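Local coordinates for DUF4348 domain-containing protein (PDB 3SBU) that is of unknown function but belongs to the DUF4348 family and probably has an NTF2-like, cystatin-like fold, at residues L63-G68 with E139-R144. Numbering follows the deposited sequence.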
ATOM      1  N   LEU A  63      30.614  -2.343 -32.764  1.00 87.69           N
ATOM      2  CA  LEU A  63      29.248  -2.753 -32.426  1.00 81.56           C
ATOM      3  C   LEU A  63      28.257  -2.382 -33.522  1.00 81.99           C
ATOM      4  O   LEU A  63      28.054  -1.193 -33.787  1.00 82.31           O
ATOM      5  CB  LEU A  63      28.801  -2.152 -31.077  1.00 79.52           C
ATOM      6  CG  LEU A  63      27.408  -2.565 -30.539  1.00 78.70           C
ATOM      7  CD1 LEU A  63      27.440  -3.954 -29.872  1.00 77.96           C
ATOM      8  CD2 LEU A  63      26.894  -1.549 -29.554  1.00 77.11           C
ATOM      9  N   PRO A  64      27.624  -3.378 -34.174  1.00 76.53           N
ATOM     10  CA  PRO A  64      26.586  -3.049 -35.170  1.00 75.49           C
ATOM     11  C   PRO A  64      25.434  -2.278 -34.513  1.00 76.88           C
ATOM     12  O   PRO A  64      24.893  -2.734 -33.509  1.00 73.43           O
ATOM     13  CB  PRO A  64      26.122  -4.421 -35.683  1.00 76.52           C
ATOM     14  CG  PRO A  64      27.146  -5.395 -35.218  1.00 82.44           C
ATOM     15  CD  PRO A  64      27.743  -4.834 -33.977  1.00 78.16           C
ATOM     16  N   TYR A  65      25.157  -1.060 -35.007  1.00 74.42           N
ATOM     17  CA  TYR A  65      24.099  -0.155 -34.549  1.00 72.13           C
ATOM     18  C   TYR A  65      23.147   0.111 -35.729  1.00 75.36           C
ATOM     19  O   TYR A  65      23.584   0.636 -36.756  1.00 77.16           O
ATOM     20  CB  TYR A  65      24.731   1.160 -34.026  1.00 75.67           C
ATOM     21  CG  TYR A  65      23.865   1.952 -33.065  1.00 75.52           C
ATOM     22  CD1 TYR A  65      22.873   2.810 -33.533  1.00 76.19           C
ATOM     23  CD2 TYR A  65      24.078   1.889 -31.690  1.00 75.29           C
ATOM     24  CE1 TYR A  65      22.085   3.554 -32.652  1.00 76.19           C
ATOM     25  CE2 TYR A  65      23.311   2.643 -30.801  1.00 74.33           C
ATOM     26  CZ  TYR A  65      22.296   3.455 -31.284  1.00 81.45           C
ATOM     27  OH  TYR A  65      21.525   4.183 -30.402  1.00 78.61           O
ATOM     28  N   TYR A  66      21.874  -0.248 -35.608  1.00 68.14           N
ATOM     29  CA  TYR A  66      20.986  -0.042 -36.743  1.00 66.58           C
ATOM     30  C   TYR A  66      19.953   1.037 -36.440  1.00 66.24           C
ATOM     31  O   TYR A  66      19.220   0.936 -35.459  1.00 63.14           O
ATOM     32  CB  TYR A  66      20.316  -1.369 -37.151  1.00 66.64           C
ATOM     33  CG  TYR A  66      21.302  -2.472 -37.469  1.00 70.83           C
ATOM     34  CD1 TYR A  66      21.833  -2.612 -38.749  1.00 75.74           C
ATOM     35  CD2 TYR A  66      21.706  -3.376 -36.489  1.00 71.38           C
ATOM     36  CE1 TYR A  66      22.755  -3.623 -39.041  1.00 78.68           C
ATOM     37  CE2 TYR A  66      22.619  -4.390 -36.768  1.00 74.05           C
ATOM     38  CZ  TYR A  66      23.138  -4.513 -38.045  1.00 84.11           C
ATOM     39  OH  TYR A  66      24.042  -5.512 -38.306  1.00 85.86           O
ATOM     40  N   ASN A  67      19.987   2.128 -37.229  1.00 62.60           N
ATOM     41  CA  ASN A  67      19.028   3.228 -37.169  1.00 60.87           C
ATOM     42  C   ASN A  67      17.974   2.902 -38.198  1.00 64.41           C
ATOM     43  O   ASN A  67      17.956   3.461 -39.288  1.00 63.92           O
ATOM     44  CB  ASN A  67      19.706   4.587 -37.402  1.00 60.45           C
ATOM     45  CG  ASN A  67      20.612   4.973 -36.267  1.00 80.30           C
ATOM     46  OD1 ASN A  67      20.168   5.186 -35.135  1.00 72.00           O
ATOM     47  ND2 ASN A  67      21.910   5.042 -36.535  1.00 76.38           N
ATOM     48  N   GLY A  68      17.125   1.941 -37.858  1.00 62.04           N
ATOM     49  CA  GLY A  68      16.157   1.427 -38.814  1.00 62.79           C
ATOM     50  C   GLY A  68      16.929   0.583 -39.818  1.00 72.19           C
ATOM     51  O   GLY A  68      17.764  -0.241 -39.420  1.00 72.92           O
ATOM     52  N   GLU A 139      25.653  -7.638 -28.547  1.00 68.89           N
ATOM     53  CA  GLU A 139      25.920  -7.956 -29.949  1.00 69.97           C
ATOM     54  C   GLU A 139      25.502  -6.861 -30.911  1.00 75.49           C
ATOM     55  O   GLU A 139      26.150  -6.714 -31.942  1.00 79.61           O
ATOM     56  CB  GLU A 139      25.199  -9.262 -30.340  1.00 69.67           C
ATOM     57  CG  GLU A 139      25.698 -10.496 -29.606  1.00 76.04           C
ATOM     58  CD  GLU A 139      27.089 -10.998 -29.945  1.00 89.46           C
ATOM     59  OE1 GLU A 139      27.526 -10.842 -31.107  1.00 80.75           O
ATOM     60  OE2 GLU A 139      27.733 -11.583 -29.046  1.00 87.07           O
ATOM     61  N   ALA A 140      24.400  -6.139 -30.621  1.00 68.88           N
ATOM     62  CA  ALA A 140      23.853  -5.091 -31.486  1.00 68.40           C
ATOM     63  C   ALA A 140      22.852  -4.216 -30.748  1.00 69.24           C
ATOM     64  O   ALA A 140      22.297  -4.619 -29.720  1.00 68.23           O
ATOM     65  CB  ALA A 140      23.164  -5.716 -32.707  1.00 68.56           C
ATOM     66  N   ILE A 141      22.606  -3.036 -31.288  1.00 63.91           N
ATOM     67  CA  ILE A 141      21.592  -2.107 -30.802  1.00 60.94           C
ATOM     68  C   ILE A 141      20.801  -1.694 -32.016  1.00 61.64           C
ATOM     69  O   ILE A 141      21.406  -1.396 -33.036  1.00 62.77           O
ATOM     70  CB  ILE A 141      22.160  -0.874 -30.017  1.00 65.15           C
ATOM     71  CG1 ILE A 141      22.866  -1.307 -28.710  1.00 65.86           C
ATOM     72  CG2 ILE A 141      21.039   0.155 -29.707  1.00 63.62           C
ATOM     73  CD1 ILE A 141      23.687  -0.204 -28.034  1.00 68.39           C
ATOM     74  N   ASN A 142      19.473  -1.695 -31.948  1.00 55.40           N
ATOM     75  CA  ASN A 142      18.718  -1.169 -33.094  1.00 55.14           C
ATOM     76  C   ASN A 142      17.623  -0.227 -32.601  1.00 54.59           C
ATOM     77  O   ASN A 142      17.280  -0.247 -31.425  1.00 51.22           O
ATOM     78  CB  ASN A 142      18.172  -2.277 -34.026  1.00 57.03           C
ATOM     79  CG  ASN A 142      17.017  -3.121 -33.519  1.00 68.90           C
ATOM     80  OD1 ASN A 142      16.339  -2.821 -32.538  1.00 62.08           O
ATOM     81  ND2 ASN A 142      16.751  -4.206 -34.211  1.00 64.27           N
ATOM     82  N   LEU A 143      17.128   0.624 -33.484  1.00 53.31           N
ATOM     83  CA  LEU A 143      16.023   1.547 -33.226  1.00 52.83           C
ATOM     84  C   LEU A 143      14.981   1.321 -34.257  1.00 55.18           C
ATOM     85  O   LEU A 143      15.268   1.323 -35.456  1.00 54.26           O
ATOM     86  CB  LEU A 143      16.428   3.028 -33.216  1.00 54.84           C
ATOM     87  CG  LEU A 143      16.959   3.523 -31.905  1.00 61.35           C
ATOM     88  CD1 LEU A 143      18.470   3.420 -31.881  1.00 65.04           C
ATOM     89  CD2 LEU A 143      16.548   4.933 -31.665  1.00 63.82           C
ATOM     90  N   ARG A 144      13.769   1.094 -33.789  1.00 50.30           N
ATOM     91  CA  ARG A 144      12.640   0.810 -34.651  1.00 48.77           C
ATOM     92  C   ARG A 144      11.417   1.578 -34.188  1.00 48.76           C
ATOM     93  O   ARG A 144      11.249   1.843 -32.991  1.00 46.19           O
ATOM     94  CB  ARG A 144      12.363  -0.711 -34.632  1.00 49.27           C
ATOM     95  CG  ARG A 144      13.282  -1.522 -35.551  1.00 55.15           C
ATOM     96  CD  ARG A 144      13.057  -2.987 -35.266  1.00 71.78           C
ATOM     97  NE  ARG A 144      14.008  -3.853 -35.964  1.00 83.39           N
ATOM     98  CZ  ARG A 144      14.072  -5.170 -35.800  1.00 93.26           C
ATOM     99  NH1 ARG A 144      13.254  -5.780 -34.955  1.00 74.10           N
ATOM    100  NH2 ARG A 144      14.966  -5.883 -36.471  1.00 87.41           N
TER
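Tyr66 clamps residues 139-144 through both of its backbone polar atoms: its N donates to Ile141 O at 2.9 Å, and its O accepts from Leu143 N, also at 2.9 Å. Two residues before Tyr66, Pro64 O accepts from Ile141 N at 3.2 Å; proline, lacking an N-H, suits a place where the carbonyl alone is used. A weak bond from Gly68 N to Leu143 O ends the ladder, at a residue whose positive phi (73°) is easy for glycine. CA-H...O contacts reinforce the pairing, among them Asn142 CA to Tyr66 O (3.2 Å).

Apolar packing is concentrated on the face carrying Tyr65, Ile141 and Leu143. Tyr65 has CG anti to its backbone N (chi1 -158°), and one face of its ring lies over Ile141 O. CE2 meets Ile141 CG2 at 3.5 Å, while CE1 and OH touch Leu143 CD1. Ring and hydroxyl together thus span the two residues, whose branched aliphatic chains offer methyls for the tyrosine to rest on. Leu63 extends this patch, bringing CD2 to 3.8 Å from Ile141 CD1.

On the reverse face the Tyr66 ring turns its edge to the small CB groups of Ala140 and Asn142, and the CB atoms of Tyr66 and Asn142 lie 3.9 Å apart. Asn142 ND2 hydrogen-bonds a glycerol, probably from the crystallisation liquor, and more weakly Tyr128 OH on the strand beyond.

The 12° angle between strand directions and the staggered bonds around Tyr66 define a parallel pair, which joins strand 65-67 to strand 136-143 in the mixed, otherwise antiparallel sheet of this NTF2-like, cystatin-like protein.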